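Local coordinates for protein alpha-tubulin N-acetyltransferase (Danio rerio, PDB 4H6U) that catalyses transfer of an acetyl group from acetyl coenzyme A to a lysine of alpha-tubulin, at residues 115-123 with 151-161; 99-107 with 177-188. The protein carries 1 engineered substitution. All coordinates share one frame; numbering follows the deposited sequence.

Contact 1 lies in the core and contact 2 nearer the surface; their centres are about 11 Å apart. Both reach the same mixed sheet. Contact 1 pairs its strand 117-124 with strand 153-155. Contact 2 uses strand 181-182, the next strand over, at one edge of the sheet within this chain. The two contacts meet where V182 N probably bonds to Y154 O and where F181 packs on D155. Contact 1 combines backbone pairing with apolar and ring packing, and it borders acetyl coenzyme A. Contact 2 sets the separate hairpin strand 102-105 against the C-terminal segment. Both of its cross-segment hydrogen bonds are made with one glutamine amide, and phenylalanine rings do much of the packing.

Contact 1 of 2, residues 115-123 with 151-161; sequences EPLCVLAFY and QMAYDRPSPKF. Engineered in segment 115-123: A121 (natural residue Asp). With ACO (acetyl coenzyme *a), chain C.
V119 packs against M152, Y154 and F161. Its strand, 117-123, runs parallel to strand 153-155; F161 comes from the helix that follows. The strands belong to a beta-alpha-beta unit of the GNAT fold, with helix 133-145 as the crossover. The methyls of V119 divide the work. CG1, anti to the backbone N (chi1 179°), faces F161 and lies 3.7 Å from its CE2. CG2 meets M152 SD at 3.4 Å and the Y154 ring at CE1, obliquely. Both backbone polar atoms of V119 bond to the neighbouring strand: its N donates to A153 O at 2.9 Å, and its O accepts from D155 N at 3.1 Å. On the other face of the sheet, C118 SG rests on the methyl of A153.

Beyond D155 the strands part, and the segment 151-161 turns into helix 159-168. At L120 and A121 the first strand has a classic beta bulge opposite K96. A121 is an engineered residue, Asp in the natural sequence. Where the strands have parted, F122 and F161 form an edge-to-face pair. The F122 edge points at the F161 face; the centroids are 5.0 Å apart and the planes meet at 72°. Both rings also touch acetyl coenzyme A. Its CEP methyl sits over the centre of one F122 face, while its acetyl CH3 lies at the F161 edge. F164 adds a second edge-to-face partner for F122. The cofactor thus runs between the splayed strands, as in other GNAT enzymes. S158 is the N-cap of the helix, and its OG accepts a weak bond from F161 N. The same OG lies 2.8 Å from N4P of the cofactor.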
loop_
_atom_site.group_PDB
_atom_site.type_symbol
_atom_site.label_atom_id
_atom_site.label_comp_id
_atom_site.label_asym_id
_atom_site.label_seq_id
_atom_site.Cartn_x
_atom_site.Cartn_y
_atom_site.Cartn_z
ATOM N N GLU A 115 -4.799 0.819 19.596
ATOM C CA GLU A 115 -4.568 1.023 18.166
ATOM C C GLU A 115 -3.258 1.766 17.905
ATOM O O GLU A 115 -3.249 2.929 17.549
ATOM C CB GLU A 115 -5.747 1.771 17.528
ATOM C CG GLU A 115 -5.630 1.791 15.992
ATOM C CD GLU A 115 -6.742 2.524 15.274
ATOM O OE1 GLU A 115 -7.695 2.999 15.926
ATOM O OE2 GLU A 115 -6.633 2.638 14.035
ATOM N N PRO A 116 -2.139 1.063 18.083
ATOM C CA PRO A 116 -0.777 1.587 17.939
ATOM C C PRO A 116 -0.355 1.613 16.497
ATOM O O PRO A 116 -1.032 1.025 15.647
ATOM C CB PRO A 116 0.075 0.561 18.685
ATOM C CG PRO A 116 -0.664 -0.753 18.428
ATOM C CD PRO A 116 -2.148 -0.377 18.402
ATOM N N LEU A 117 0.765 2.282 16.244
ATOM C CA LEU A 117 1.386 2.251 14.943
ATOM C C LEU A 117 2.122 0.925 14.794
ATOM O O LEU A 117 2.816 0.502 15.718
ATOM C CB LEU A 117 2.380 3.411 14.803
ATOM C CG LEU A 117 2.903 3.595 13.385
ATOM C CD1 LEU A 117 1.773 4.152 12.545
ATOM C CD2 LEU A 117 4.087 4.530 13.367
ATOM N N CYS A 118 1.932 0.242 13.672
ATOM C CA CYS A 118 2.567 -1.064 13.489
ATOM C C CYS A 118 3.515 -1.028 12.333
ATOM O O CYS A 118 3.273 -0.345 11.330
ATOM C CB CYS A 118 1.525 -2.138 13.204
ATOM S SG CYS A 118 0.277 -2.271 14.428
ATOM N N VAL A 119 4.566 -1.821 12.444
ATOM C CA VAL A 119 5.396 -2.098 11.282
ATOM C C VAL A 119 4.797 -3.281 10.549
ATOM O O VAL A 119 4.552 -4.317 11.163
ATOM C CB VAL A 119 6.858 -2.398 11.641
ATOM C CG1 VAL A 119 7.648 -2.698 10.358
ATOM C CG2 VAL A 119 7.452 -1.239 12.401
ATOM N N LEU A 120 4.505 -3.092 9.264
ATOM C CA LEU A 120 3.844 -4.104 8.424
ATOM C C LEU A 120 4.800 -4.768 7.430
ATOM O O LEU A 120 4.584 -5.895 7.019
ATOM C CB LEU A 120 2.653 -3.458 7.694
ATOM C CG LEU A 120 1.648 -2.790 8.650
ATOM C CD1 LEU A 120 0.566 -1.990 7.962
ATOM C CD2 LEU A 120 1.027 -3.828 9.516
ATOM N N ALA A 121 5.801 -4.031 6.957
ATOM C CA ALA A 121 6.782 -4.594 6.020
ATOM C C ALA A 121 8.071 -3.800 6.119
ATOM O O ALA A 121 8.049 -2.569 6.292
ATOM C CB ALA A 121 6.249 -4.578 4.596
ATOM N N PHE A 122 9.183 -4.512 6.040
ATOM C CA PHE A 122 10.500 -3.914 6.206
ATOM C C PHE A 122 11.525 -4.764 5.420
ATOM O O PHE A 122 11.616 -5.970 5.624
ATOM C CB PHE A 122 10.860 -3.869 7.682
ATOM C CG PHE A 122 11.999 -2.948 7.999
ATOM C CD1 PHE A 122 12.380 -1.943 7.118
ATOM C CD2 PHE A 122 12.693 -3.087 9.176
ATOM C CE1 PHE A 122 13.427 -1.098 7.417
ATOM C CE2 PHE A 122 13.753 -2.257 9.478
ATOM C CZ PHE A 122 14.105 -1.249 8.604
ATOM N N TYR A 123 12.193 -4.162 4.443
ATOM C CA TYR A 123 13.126 -4.890 3.597
ATOM C C TYR A 123 14.185 -3.992 3.003
ATOM O O TYR A 123 13.894 -2.887 2.539
ATOM C CB TYR A 123 12.419 -5.628 2.468
ATOM C CG TYR A 123 13.326 -6.580 1.725
ATOM C CD1 TYR A 123 13.734 -7.766 2.302
ATOM C CD2 TYR A 123 13.813 -6.273 0.455
ATOM C CE1 TYR A 123 14.573 -8.641 1.634
ATOM C CE2 TYR A 123 14.659 -7.150 -0.220
ATOM C CZ TYR A 123 15.043 -8.326 0.392
ATOM O OH TYR A 123 15.867 -9.214 -0.238
ATOM N N GLN A 151 6.754 1.811 21.581
ATOM C CA GLN A 151 5.320 2.159 21.555
ATOM C C GLN A 151 4.602 1.639 20.346
ATOM O O GLN A 151 3.399 1.847 20.207
ATOM C CB GLN A 151 5.120 3.681 21.561
ATOM C CG GLN A 151 5.692 4.417 22.761
ATOM C CD GLN A 151 5.667 5.940 22.575
ATOM O OE1 GLN A 151 6.011 6.459 21.508
ATOM N NE2 GLN A 151 5.186 6.649 23.592
ATOM N N MET A 152 5.307 0.912 19.491
ATOM C CA MET A 152 4.663 0.326 18.330
ATOM C C MET A 152 4.579 -1.186 18.431
ATOM O O MET A 152 5.207 -1.794 19.279
ATOM C CB MET A 152 5.390 0.718 17.059
ATOM C CG MET A 152 6.725 0.139 16.925
ATOM S SD MET A 152 7.355 0.531 15.277
ATOM C CE MET A 152 7.024 2.249 15.210
ATOM N N ALA A 153 3.749 -1.766 17.578
ATOM C CA ALA A 153 3.626 -3.209 17.439
ATOM C C ALA A 153 4.259 -3.700 16.123
ATOM O O ALA A 153 4.375 -2.951 15.153
ATOM C CB ALA A 153 2.157 -3.602 17.473
ATOM N N TYR A 154 4.712 -4.948 16.119
ATOM C CA TYR A 154 5.406 -5.477 14.964
ATOM C C TYR A 154 4.687 -6.717 14.441
ATOM O O TYR A 154 4.512 -7.713 15.144
ATOM C CB TYR A 154 6.859 -5.780 15.332
ATOM C CG TYR A 154 7.587 -4.535 15.788
ATOM C CD1 TYR A 154 8.278 -3.732 14.881
ATOM C CD2 TYR A 154 7.537 -4.120 17.123
ATOM C CE1 TYR A 154 8.945 -2.573 15.306
ATOM C CE2 TYR A 154 8.185 -2.968 17.551
ATOM C CZ TYR A 154 8.876 -2.187 16.634
ATOM O OH TYR A 154 9.520 -1.051 17.081
ATOM N N ASP A 155 4.230 -6.636 13.198
ATOM C CA ASP A 155 3.433 -7.705 12.620
ATOM C C ASP A 155 4.325 -8.828 12.045
ATOM O O ASP A 155 4.991 -8.648 11.027
ATOM C CB ASP A 155 2.594 -7.100 11.528
ATOM C CG ASP A 155 1.591 -8.047 10.960
ATOM O OD1 ASP A 155 1.622 -9.263 11.219
ATOM O OD2 ASP A 155 0.729 -7.532 10.244
ATOM N N ARG A 156 4.320 -10.001 12.682
ATOM C CA ARG A 156 5.050 -11.150 12.154
ATOM C C ARG A 156 6.477 -10.823 11.682
ATOM O O ARG A 156 6.861 -11.115 10.552
ATOM C CB ARG A 156 4.260 -11.832 11.025
ATOM C CG ARG A 156 2.866 -12.325 11.453
ATOM C CD ARG A 156 2.132 -13.012 10.309
ATOM N NE ARG A 156 1.770 -12.094 9.235
ATOM C CZ ARG A 156 0.549 -11.599 9.025
ATOM N NH1 ARG A 156 -0.461 -11.909 9.838
ATOM N NH2 ARG A 156 0.345 -10.779 7.992
ATOM N N PRO A 157 7.296 -10.265 12.567
ATOM C CA PRO A 157 8.628 -9.807 12.142
ATOM C C PRO A 157 9.548 -10.985 11.850
ATOM O O PRO A 157 9.544 -11.975 12.593
ATOM C CB PRO A 157 9.129 -9.002 13.345
ATOM C CG PRO A 157 8.370 -9.562 14.528
ATOM C CD PRO A 157 6.995 -9.892 13.954
ATOM N N SER A 158 10.336 -10.875 10.786
ATOM C CA SER A 158 11.288 -11.917 10.426
ATOM C C SER A 158 12.440 -11.976 11.455
ATOM O O SER A 158 12.646 -11.057 12.259
ATOM C CB SER A 158 11.842 -11.639 9.025
ATOM O OG SER A 158 12.658 -10.467 9.023
ATOM N N PRO A 159 13.173 -13.085 11.462
ATOM C CA PRO A 159 14.310 -13.210 12.394
ATOM C C PRO A 159 15.300 -12.070 12.275
ATOM O O PRO A 159 15.684 -11.533 13.303
ATOM C CB PRO A 159 14.940 -14.540 12.004
ATOM C CG PRO A 159 13.733 -15.364 11.420
ATOM C CD PRO A 159 12.888 -14.322 10.712
ATOM N N LYS A 160 15.677 -11.681 11.067
ATOM C CA LYS A 160 16.618 -10.579 10.881
ATOM C C LYS A 160 16.050 -9.265 11.437
ATOM O O LYS A 160 16.797 -8.406 11.880
ATOM C CB LYS A 160 17.002 -10.409 9.403
ATOM C CG LYS A 160 17.838 -11.546 8.863
ATOM C CD LYS A 160 18.288 -11.267 7.450
ATOM C CE LYS A 160 18.982 -12.469 6.826
ATOM N NZ LYS A 160 17.993 -13.320 6.073
ATOM N N PHE A 161 14.742 -9.071 11.359
ATOM C CA PHE A 161 14.168 -7.838 11.874
ATOM C C PHE A 161 14.169 -7.848 13.422
ATOM O O PHE A 161 14.422 -6.824 14.064
ATOM C CB PHE A 161 12.751 -7.649 11.318
ATOM C CG PHE A 161 12.117 -6.307 11.644
ATOM C CD1 PHE A 161 12.875 -5.235 12.077
ATOM C CD2 PHE A 161 10.743 -6.138 11.532
ATOM C CE1 PHE A 161 12.298 -4.035 12.382
ATOM C CE2 PHE A 161 10.142 -4.931 11.839
ATOM C CZ PHE A 161 10.928 -3.867 12.268
HETATM N N1A ACO C . 21.395 -11.834 10.237
HETATM C C2A ACO C . 21.116 -11.283 11.470
HETATM N N3A ACO C . 20.833 -10.024 11.734
HETATM C C4A ACO C . 20.874 -9.162 10.630
HETATM C C5A ACO C . 21.177 -9.583 9.319
HETATM C C6A ACO C . 21.438 -10.989 9.165
HETATM N N6A ACO C . 21.738 -11.582 7.982
HETATM N N7A ACO C . 21.126 -8.446 8.459
HETATM C C8A ACO C . 20.823 -7.366 9.269
HETATM N N9A ACO C . 20.679 -7.802 10.602
HETATM C C1B ACO C . 20.369 -7.097 11.823
HETATM C C2B ACO C . 21.424 -7.285 12.903
HETATM O O2B ACO C . 20.940 -6.945 14.173
HETATM C C3B ACO C . 22.416 -6.140 12.424
HETATM O O3B ACO C . 23.232 -5.733 13.356
HETATM P P3B ACO C . 24.875 -6.554 13.315
HETATM O O7A ACO C . 25.450 -5.764 14.451
HETATM O O8A ACO C . 24.435 -7.967 13.611
HETATM O O9A ACO C . 25.359 -6.275 11.927
HETATM C C4B ACO C . 21.458 -5.050 12.034
HETATM O O4B ACO C . 20.253 -5.720 11.550
HETATM C C5B ACO C . 22.118 -4.164 10.975
HETATM O O5B ACO C . 21.645 -2.871 10.965
HETATM P P1A ACO C . 21.263 -2.208 9.485
HETATM O O1A ACO C . 20.815 -0.832 9.821
HETATM O O2A ACO C . 22.357 -2.505 8.479
HETATM O O3A ACO C . 19.906 -3.052 9.023
HETATM P P2A ACO C . 19.661 -3.515 7.547
HETATM O O4A ACO C . 19.661 -2.408 6.548
HETATM O O5A ACO C . 20.229 -4.842 7.185
HETATM O O6A ACO C . 17.851 -3.795 7.585
HETATM C CBP ACO C . 16.283 -5.546 7.824
HETATM C CCP ACO C . 17.303 -4.648 8.516
HETATM C CDP ACO C . 15.644 -6.552 8.794
HETATM C CEP ACO C . 15.186 -4.677 7.133
HETATM C CAP ACO C . 17.078 -6.289 6.703
HETATM O OAP ACO C . 18.119 -7.118 7.175
HETATM C C9P ACO C . 16.151 -6.970 5.654
HETATM O O9P ACO C . 15.603 -6.267 4.837
HETATM N N8P ACO C . 15.765 -8.258 5.489
HETATM C C7P ACO C . 16.083 -9.422 6.165
HETATM C C6P ACO C . 15.001 -10.578 5.878
HETATM C C5P ACO C . 13.479 -10.167 5.789
HETATM O O5P ACO C . 12.685 -10.776 5.052
HETATM N N4P ACO C . 13.005 -9.072 6.587
HETATM C C3P ACO C . 11.569 -8.558 6.655
HETATM C C2P ACO C . 11.028 -7.953 8.020
HETATM S S1P ACO C . 9.428 -8.662 8.891
HETATM C C ACO C . 8.151 -7.424 8.639
HETATM O O ACO C . 8.301 -6.687 7.738
HETATM C CH3 ACO C . 7.466 -6.881 9.872
#

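Contact 2 of 2, residues 99-107 with 177-188; sequences YKKLFLLDQ and QVNNFVVFAGFF
L104 pushes one methyl against F187 and the other against Q177 and N179. Its CD1 lies 3.6 Å from F187 CE2, with the two side chains roughly at right angles. CD2 is 3.7 Å from Q177 OE1 and also touches N179 ND2.

L105 is held through its backbone. Its N-H points almost straight (176°) at a lone pair of Q177 OE1, 2.8 Å away. Q177 NE2 returns a bond of 2.7 Å to a lone pair of L105 O, and NE2 also donates to V175 O. One amide thus grips both polar backbone atoms of L105, much as a neighbouring strand would. The bend of Q177 at chi2 (-62°) brings the amide there. Strand 102-105 forms a beta hairpin with strand 111-114, and this contact packs it against the C-terminal segment at the edge of the GNAT sheet.

F188, from the other segment, packs against the end of the hairpin strand and the residues after it. D106 CB makes a CH-pi contact over one face of its ring, and L105 O is 3.4 Å from its CZ. Towards the sheet, L102 CD2 stands over the face of F181, 3.6 Å from the centroid. F181 N donates to N179 OD1, closing an Asx turn. A water joins N179 ND2 to F103 N.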
loop_
_atom_site.group_PDB
_atom_site.type_symbol
_atom_site.label_atom_id
_atom_site.label_comp_id
_atom_site.label_asym_id
_atom_site.label_seq_id
_atom_site.Cartn_x
_atom_site.Cartn_y
_atom_site.Cartn_z
ATOM N N TYR A 99 -1.470 2.217 11.342
ATOM C CA TYR A 99 -2.287 2.006 12.543
ATOM C C TYR A 99 -3.210 0.819 12.327
ATOM O O TYR A 99 -3.791 0.650 11.264
ATOM C CB TYR A 99 -3.099 3.273 12.918
ATOM C CG TYR A 99 -2.220 4.436 13.337
ATOM C CD1 TYR A 99 -1.643 4.474 14.607
ATOM C CD2 TYR A 99 -1.952 5.475 12.466
ATOM C CE1 TYR A 99 -0.823 5.505 14.986
ATOM C CE2 TYR A 99 -1.127 6.522 12.835
ATOM C CZ TYR A 99 -0.569 6.541 14.091
ATOM O OH TYR A 99 0.245 7.593 14.437
ATOM N N LYS A 100 -3.323 -0.001 13.360
ATOM C CA LYS A 100 -4.136 -1.202 13.337
ATOM C C LYS A 100 -4.820 -1.348 14.700
ATOM O O LYS A 100 -4.195 -1.143 15.739
ATOM C CB LYS A 100 -3.240 -2.416 13.105
ATOM C CG LYS A 100 -3.666 -3.393 12.027
ATOM C CD LYS A 100 -3.354 -2.924 10.617
ATOM C CE LYS A 100 -3.805 -4.012 9.669
ATOM N NZ LYS A 100 -3.677 -3.673 8.231
ATOM N N LYS A 101 -6.102 -1.667 14.710
ATOM C CA LYS A 101 -6.778 -1.960 15.961
ATOM C C LYS A 101 -6.389 -3.389 16.355
ATOM O O LYS A 101 -6.587 -4.327 15.577
ATOM C CB LYS A 101 -8.301 -1.822 15.811
ATOM N N LEU A 102 -5.788 -3.529 17.533
ATOM C CA LEU A 102 -5.323 -4.820 18.043
ATOM C C LEU A 102 -5.946 -5.133 19.393
ATOM O O LEU A 102 -6.175 -4.240 20.216
ATOM C CB LEU A 102 -3.810 -4.835 18.196
ATOM C CG LEU A 102 -2.970 -4.724 16.938
ATOM C CD1 LEU A 102 -1.504 -4.672 17.322
ATOM C CD2 LEU A 102 -3.231 -5.871 15.993
ATOM N N PHE A 103 -6.217 -6.416 19.606
ATOM C CA PHE A 103 -6.627 -6.925 20.915
ATOM C C PHE A 103 -5.431 -7.587 21.537
ATOM O O PHE A 103 -5.031 -8.678 21.134
ATOM C CB PHE A 103 -7.751 -7.940 20.761
ATOM C CG PHE A 103 -8.988 -7.348 20.220
ATOM C CD1 PHE A 103 -10.027 -7.008 21.067
ATOM C CD2 PHE A 103 -9.105 -7.071 18.860
ATOM C CE1 PHE A 103 -11.201 -6.436 20.570
ATOM C CE2 PHE A 103 -10.281 -6.493 18.348
ATOM C CZ PHE A 103 -11.325 -6.179 19.209
ATOM N N LEU A 104 -4.828 -6.917 22.496
ATOM C CA LEU A 104 -3.554 -7.389 23.007
ATOM C C LEU A 104 -3.684 -7.901 24.420
ATOM O O LEU A 104 -4.609 -7.538 25.132
ATOM C CB LEU A 104 -2.547 -6.254 23.024
ATOM C CG LEU A 104 -2.104 -5.637 21.707
ATOM C CD1 LEU A 104 -1.203 -4.440 22.023
ATOM C CD2 LEU A 104 -1.396 -6.640 20.798
ATOM N N LEU A 105 -2.726 -8.722 24.824
ATOM C CA LEU A 105 -2.586 -9.134 26.206
ATOM C C LEU A 105 -1.491 -8.305 26.852
ATOM O O LEU A 105 -0.488 -8.014 26.219
ATOM C CB LEU A 105 -2.223 -10.623 26.284
ATOM C CG LEU A 105 -3.216 -11.574 25.612
ATOM C CD1 LEU A 105 -2.758 -13.003 25.789
ATOM C CD2 LEU A 105 -4.624 -11.371 26.183
ATOM N N ASP A 106 -1.668 -7.895 28.097
ATOM C CA ASP A 106 -0.591 -7.160 28.743
ATOM C C ASP A 106 0.339 -8.075 29.548
ATOM O O ASP A 106 0.369 -9.264 29.313
ATOM C CB ASP A 106 -1.132 -6.026 29.587
ATOM C CG ASP A 106 -1.896 -6.497 30.773
ATOM O OD1 ASP A 106 -1.599 -7.579 31.320
ATOM O OD2 ASP A 106 -2.764 -5.726 31.213
ATOM N N GLN A 107 1.157 -7.517 30.431
ATOM C CA GLN A 107 2.153 -8.318 31.129
ATOM C C GLN A 107 1.545 -9.311 32.093
ATOM O O GLN A 107 2.187 -10.296 32.408
ATOM C CB GLN A 107 3.120 -7.416 31.890
ATOM C CG GLN A 107 3.963 -6.574 30.936
ATOM C CD GLN A 107 4.205 -5.162 31.398
ATOM O OE1 GLN A 107 3.275 -4.423 31.716
ATOM N NE2 GLN A 107 5.473 -4.771 31.422
ATOM N N GLN A 177 2.009 -12.632 23.039
ATOM C CA GLN A 177 0.707 -12.408 22.436
ATOM C C GLN A 177 0.245 -13.667 21.753
ATOM O O GLN A 177 1.017 -14.599 21.584
ATOM C CB GLN A 177 0.801 -11.293 21.400
ATOM C CG GLN A 177 1.302 -10.018 21.955
ATOM C CD GLN A 177 0.382 -9.482 23.021
ATOM O OE1 GLN A 177 -0.839 -9.578 22.896
ATOM N NE2 GLN A 177 0.955 -8.862 24.049
ATOM N N VAL A 178 -1.013 -13.704 21.345
ATOM C CA VAL A 178 -1.503 -14.845 20.574
ATOM C C VAL A 178 -1.992 -14.408 19.201
ATOM O O VAL A 178 -2.479 -15.213 18.431
ATOM C CB VAL A 178 -2.646 -15.586 21.293
ATOM C CG1 VAL A 178 -2.128 -16.216 22.573
ATOM C CG2 VAL A 178 -3.835 -14.622 21.553
ATOM N N ASN A 179 -1.811 -13.144 18.869
ATOM C CA ASN A 179 -2.334 -12.624 17.621
ATOM C C ASN A 179 -1.290 -12.276 16.545
ATOM O O ASN A 179 -1.599 -11.487 15.649
ATOM C CB ASN A 179 -3.145 -11.374 17.917
ATOM C CG ASN A 179 -2.269 -10.201 18.227
ATOM O OD1 ASN A 179 -1.054 -10.345 18.449
ATOM N ND2 ASN A 179 -2.866 -9.019 18.251
ATOM N N ASN A 180 -0.080 -12.847 16.612
ATOM C CA ASN A 180 0.944 -12.638 15.556
ATOM C C ASN A 180 1.672 -11.298 15.539
ATOM O O ASN A 180 2.513 -11.072 14.666
ATOM C CB ASN A 180 0.345 -12.816 14.161
ATOM C CG ASN A 180 -0.101 -14.221 13.895
ATOM O OD1 ASN A 180 -1.164 -14.434 13.316
ATOM N ND2 ASN A 180 0.705 -15.198 14.298
ATOM N N PHE A 181 1.310 -10.404 16.443
ATOM C CA PHE A 181 2.016 -9.141 16.583
ATOM C C PHE A 181 2.930 -9.271 17.771
ATOM O O PHE A 181 2.661 -10.025 18.716
ATOM C CB PHE A 181 1.055 -7.953 16.764
ATOM C CG PHE A 181 0.378 -7.522 15.499
ATOM C CD1 PHE A 181 -0.672 -8.242 14.985
ATOM C CD2 PHE A 181 0.811 -6.405 14.811
ATOM C CE1 PHE A 181 -1.308 -7.831 13.804
ATOM C CE2 PHE A 181 0.200 -6.012 13.651
ATOM C CZ PHE A 181 -0.861 -6.711 13.150
ATOM N N VAL A 182 4.048 -8.567 17.674
ATOM C CA VAL A 182 5.008 -8.512 18.738
ATOM C C VAL A 182 5.035 -7.093 19.345
ATOM O O VAL A 182 5.018 -6.079 18.633
ATOM C CB VAL A 182 6.389 -8.901 18.234
ATOM C CG1 VAL A 182 7.428 -8.665 19.324
ATOM C CG2 VAL A 182 6.379 -10.339 17.803
ATOM N N VAL A 183 5.010 -7.053 20.665
ATOM C CA VAL A 183 5.112 -5.827 21.410
ATOM C C VAL A 183 6.033 -6.058 22.591
ATOM O O VAL A 183 6.127 -7.169 23.119
ATOM C CB VAL A 183 3.747 -5.317 21.916
ATOM C CG1 VAL A 183 2.812 -5.085 20.767
ATOM C CG2 VAL A 183 3.175 -6.276 22.898
ATOM N N PHE A 184 6.751 -5.009 22.975
ATOM C CA PHE A 184 7.719 -5.143 24.046
ATOM C C PHE A 184 7.259 -4.466 25.337
ATOM O O PHE A 184 6.304 -3.696 25.343
ATOM C CB PHE A 184 9.069 -4.624 23.598
ATOM C CG PHE A 184 9.657 -5.378 22.431
ATOM C CD1 PHE A 184 10.571 -6.406 22.632
ATOM C CD2 PHE A 184 9.255 -5.070 21.130
ATOM C CE1 PHE A 184 11.136 -7.107 21.545
ATOM C CE2 PHE A 184 9.810 -5.719 20.033
ATOM C CZ PHE A 184 10.774 -6.763 20.236
ATOM N N ALA A 185 7.966 -4.756 26.420
ATOM C CA ALA A 185 7.557 -4.321 27.751
ATOM C C ALA A 185 7.210 -2.823 27.785
ATOM O O ALA A 185 6.158 -2.447 28.307
ATOM C CB ALA A 185 8.637 -4.657 28.764
ATOM N N GLY A 186 8.063 -1.997 27.168
ATOM C CA GLY A 186 7.944 -0.550 27.182
ATOM C C GLY A 186 6.638 -0.023 26.625
ATOM O O GLY A 186 6.277 1.131 26.848
ATOM N N PHE A 187 5.996 -0.843 25.803
ATOM C CA PHE A 187 4.722 -0.537 25.178
ATOM C C PHE A 187 3.662 -0.184 26.231
ATOM O O PHE A 187 2.774 0.638 25.992
ATOM C CB PHE A 187 4.300 -1.750 24.345
ATOM C CG PHE A 187 3.033 -1.581 23.584
ATOM C CD1 PHE A 187 3.074 -1.105 22.264
ATOM C CD2 PHE A 187 1.808 -1.867 24.170
ATOM C CE1 PHE A 187 1.917 -0.934 21.515
ATOM C CE2 PHE A 187 0.612 -1.726 23.441
ATOM C CZ PHE A 187 0.658 -1.231 22.106
ATOM N N PHE A 188 3.780 -0.789 27.415
ATOM C CA PHE A 188 2.752 -0.669 28.458
ATOM C C PHE A 188 3.040 0.368 29.574
ATOM O O PHE A 188 4.031 0.278 30.305
ATOM C CB PHE A 188 2.455 -2.053 29.044
ATOM C CG PHE A 188 1.850 -3.026 28.034
ATOM C CD1 PHE A 188 0.483 -3.020 27.758
ATOM C CD2 PHE A 188 2.648 -3.938 27.356
ATOM C CE1 PHE A 188 -0.074 -3.899 26.831
ATOM C CE2 PHE A 188 2.098 -4.811 26.428
ATOM C CZ PHE A 188 0.724 -4.793 26.172
HETATM O O HOH W 1 -5.859 -8.306 17.383
#